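PDB 1XKN: putative peptidyl-arginine deiminase from Chlorobium tepidum, which probably hydrolyses the guanidinium group of agmatine or of arginine residues in peptides, as a deiminase. Local coordinates for residues P299-P304 / L334-C339. Numbering follows the deposited sequence.
Sequences PTYRCP and LGAIHC
With CG of Tyr301 anti to the carbonyl carbon (chi1 -63°) and CG1 of Ile337 in the same relation to its own carbonyl carbon (chi1 -51°), the phenol end comes close to the loop 334-339 and the isoleucine lays its CG1 branch beside Pro299. This is a strand end meeting a loop in the alpha/beta-propeller (pentein) fold of the Porphyromonas-type deiminase family: Pro299 lies near the end of strand 295-300, and the loop runs between strands 321-326 and 342-345. Pro299 meets two neighbouring loop residues through CB, which lies 3.9 Å from CB of Ala336 and 4.0 Å from CG1 of Ile337. The pyrrolidine ring and the isoleucine chain meet at a slant, and Ile337 also leans on Ile325 of the adjacent strand. No hydrogen bond joins the two segments, so the buried join rests on side-chain contacts. Polar ties lead outward instead: Asp306 accepts from the backbone N of Tyr301, while the ring nitrogens of His338 bond to Glu11 and Asp219. Ala336 is the residue met by both Pro299 and Tyr301, and its methyl CB sits 3.5 Å from the phenol oxygen OH of Tyr301.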
ATOM      1  N   PRO A 299      -7.336   6.452  -6.701  1.00  3.51           N
ATOM      2  CA  PRO A 299      -6.650   7.412  -7.567  1.00  3.15           C
ATOM      3  C   PRO A 299      -7.431   7.554  -8.874  1.00  4.29           C
ATOM      4  O   PRO A 299      -7.913   6.561  -9.420  1.00  4.50           O
ATOM      5  CB  PRO A 299      -5.279   6.768  -7.773  1.00  3.73           C
ATOM      6  CG  PRO A 299      -5.588   5.300  -7.732  1.00  4.68           C
ATOM      7  CD  PRO A 299      -6.574   5.194  -6.585  1.00  4.61           C
ATOM      8  N   THR A 300      -7.584   8.783  -9.360  1.00  3.89           N
ATOM      9  CA  THR A 300      -8.296   9.001 -10.614  1.00  2.42           C
ATOM     10  C   THR A 300      -7.376   9.667 -11.624  1.00  3.47           C
ATOM     11  O   THR A 300      -6.423  10.363 -11.254  1.00  2.34           O
ATOM     12  CB  THR A 300      -9.584   9.835 -10.429  1.00  4.16           C
ATOM     13  OG1 THR A 300      -9.277  11.088  -9.811  1.00  6.62           O
ATOM     14  CG2 THR A 300     -10.588   9.068  -9.575  1.00  5.39           C
ATOM     15  N   TYR A 301      -7.663   9.448 -12.905  1.00  4.18           N
ATOM     16  CA  TYR A 301      -6.819   9.969 -13.970  1.00  4.53           C
ATOM     17  C   TYR A 301      -7.522  10.722 -15.088  1.00  5.41           C
ATOM     18  O   TYR A 301      -7.247  10.504 -16.269  1.00  5.94           O
ATOM     19  CB  TYR A 301      -6.001   8.810 -14.534  1.00  5.07           C
ATOM     20  CG  TYR A 301      -5.082   8.238 -13.485  1.00  4.54           C
ATOM     21  CD1 TYR A 301      -3.898   8.888 -13.158  1.00  5.30           C
ATOM     22  CD2 TYR A 301      -5.439   7.107 -12.751  1.00  4.45           C
ATOM     23  CE1 TYR A 301      -3.091   8.441 -12.130  1.00  5.96           C
ATOM     24  CE2 TYR A 301      -4.634   6.642 -11.708  1.00  5.20           C
ATOM     25  CZ  TYR A 301      -3.460   7.323 -11.405  1.00  5.20           C
ATOM     26  OH  TYR A 301      -2.660   6.911 -10.372  1.00  6.10           O
ATOM     27  N   ARG A 302      -8.423  11.616 -14.698  1.00  5.14           N
ATOM     28  CA  ARG A 302      -9.159  12.454 -15.636  1.00  5.14           C
ATOM     29  C   ARG A 302      -9.688  11.742 -16.879  1.00  5.24           C
ATOM     30  O   ARG A 302      -9.383  12.134 -18.006  1.00  7.27           O
ATOM     31  CB  ARG A 302      -8.277  13.637 -16.058  1.00  4.81           C
ATOM     32  CG  ARG A 302      -7.766  14.451 -14.879  1.00  4.92           C
ATOM     33  CD  ARG A 302      -6.779  15.537 -15.288  1.00  6.95           C
ATOM     34  NE  ARG A 302      -6.174  16.153 -14.108  1.00  7.73           N
ATOM     35  CZ  ARG A 302      -5.170  17.023 -14.136  1.00  8.84           C
ATOM     36  NH1 ARG A 302      -4.641  17.400 -15.294  1.00 10.45           N
ATOM     37  NH2 ARG A 302      -4.686  17.511 -13.002  1.00  9.84           N
ATOM     38  N   CYS A 303     -10.483  10.698 -16.682  1.00  5.16           N
ATOM     39  CA  CYS A 303     -11.060   9.980 -17.811  1.00  5.49           C
ATOM     40  C   CYS A 303     -12.392   9.372 -17.386  1.00  4.77           C
ATOM     41  O   CYS A 303     -12.686   9.274 -16.196  1.00  4.76           O
ATOM     42  CB  CYS A 303     -10.105   8.896 -18.318  1.00  5.64           C
ATOM     43  SG  CYS A 303      -9.941   7.452 -17.242  1.00  6.84           S
ATOM     44  N   PRO A 304     -13.221   8.954 -18.355  1.00  4.00           N
ATOM     45  CA  PRO A 304     -14.524   8.367 -18.036  1.00  5.02           C
ATOM     46  C   PRO A 304     -14.501   7.061 -17.255  1.00  5.50           C
ATOM     47  O   PRO A 304     -15.531   6.624 -16.740  1.00  5.68           O
ATOM     48  CB  PRO A 304     -15.183   8.223 -19.408  1.00  5.80           C
ATOM     49  CG  PRO A 304     -14.021   8.026 -20.323  1.00  6.34           C
ATOM     50  CD  PRO A 304     -13.021   9.030 -19.812  1.00  4.86           C
ATOM     51  N   LEU A 334       5.495   7.428 -10.117  1.00  5.98           N
ATOM     52  CA  LEU A 334       5.390   6.000 -10.409  1.00  4.81           C
ATOM     53  C   LEU A 334       4.667   5.181  -9.337  1.00  4.99           C
ATOM     54  O   LEU A 334       4.834   3.962  -9.242  1.00  6.05           O
ATOM     55  CB  LEU A 334       6.780   5.415 -10.695  1.00  4.42           C
ATOM     56  CG  LEU A 334       7.618   6.229 -11.691  1.00  5.63           C
ATOM     57  CD1 LEU A 334       8.969   5.555 -11.882  1.00  4.91           C
ATOM     58  CD2 LEU A 334       6.892   6.349 -13.029  1.00  5.25           C
ATOM     59  N   GLY A 335       3.853   5.870  -8.545  1.00  3.76           N
ATOM     60  CA  GLY A 335       3.074   5.241  -7.492  1.00  4.25           C
ATOM     61  C   GLY A 335       1.919   6.174  -7.170  1.00  3.71           C
ATOM     62  O   GLY A 335       1.994   7.364  -7.485  1.00  4.83           O
ATOM     63  N   ALA A 336       0.859   5.655  -6.554  1.00  3.83           N
ATOM     64  CA  ALA A 336      -0.299   6.480  -6.214  1.00  2.97           C
ATOM     65  C   ALA A 336      -0.732   6.368  -4.746  1.00  3.59           C
ATOM     66  O   ALA A 336       0.103   6.168  -3.863  1.00  3.69           O
ATOM     67  CB  ALA A 336      -1.468   6.143  -7.144  1.00  3.71           C
ATOM     68  N   ILE A 337      -2.034   6.488  -4.488  1.00  3.25           N
ATOM     69  CA  ILE A 337      -2.554   6.453  -3.120  1.00  3.69           C
ATOM     70  C   ILE A 337      -2.107   5.277  -2.254  1.00  3.15           C
ATOM     71  O   ILE A 337      -1.644   5.481  -1.131  1.00  3.02           O
ATOM     72  CB  ILE A 337      -4.102   6.509  -3.103  1.00  3.31           C
ATOM     73  CG1 ILE A 337      -4.590   7.686  -3.953  1.00  4.70           C
ATOM     74  CG2 ILE A 337      -4.606   6.675  -1.666  1.00  4.66           C
ATOM     75  CD1 ILE A 337      -4.076   9.044  -3.498  1.00  5.75           C
ATOM     76  N   HIS A 338      -2.240   4.052  -2.749  1.00  3.13           N
ATOM     77  CA  HIS A 338      -1.829   2.907  -1.939  1.00  2.97           C
ATOM     78  C   HIS A 338      -0.335   2.939  -1.644  1.00  2.69           C
ATOM     79  O   HIS A 338       0.101   2.581  -0.548  1.00  3.90           O
ATOM     80  CB  HIS A 338      -2.186   1.583  -2.623  1.00  2.66           C
ATOM     81  CG  HIS A 338      -2.169   0.411  -1.692  1.00  2.29           C
ATOM     82  ND1 HIS A 338      -1.239  -0.604  -1.780  1.00  4.22           N
ATOM     83  CD2 HIS A 338      -2.946   0.117  -0.624  1.00  2.91           C
ATOM     84  CE1 HIS A 338      -1.446  -1.471  -0.804  1.00  5.19           C
ATOM     85  NE2 HIS A 338      -2.475  -1.056  -0.090  1.00  3.42           N
ATOM     86  N   CYS A 339       0.449   3.386  -2.620  1.00  3.23           N
ATOM     87  CA  CYS A 339       1.899   3.452  -2.474  1.00  3.15           C
ATOM     88  C   CYS A 339       2.384   4.453  -1.432  1.00  3.93           C
ATOM     89  O   CYS A 339       3.430   4.252  -0.822  1.00  5.02           O
ATOM     90  CB  CYS A 339       2.548   3.789  -3.818  1.00  4.71           C
ATOM     91  SG  CYS A 339       2.358   2.531  -5.092  1.00 11.66           S
TER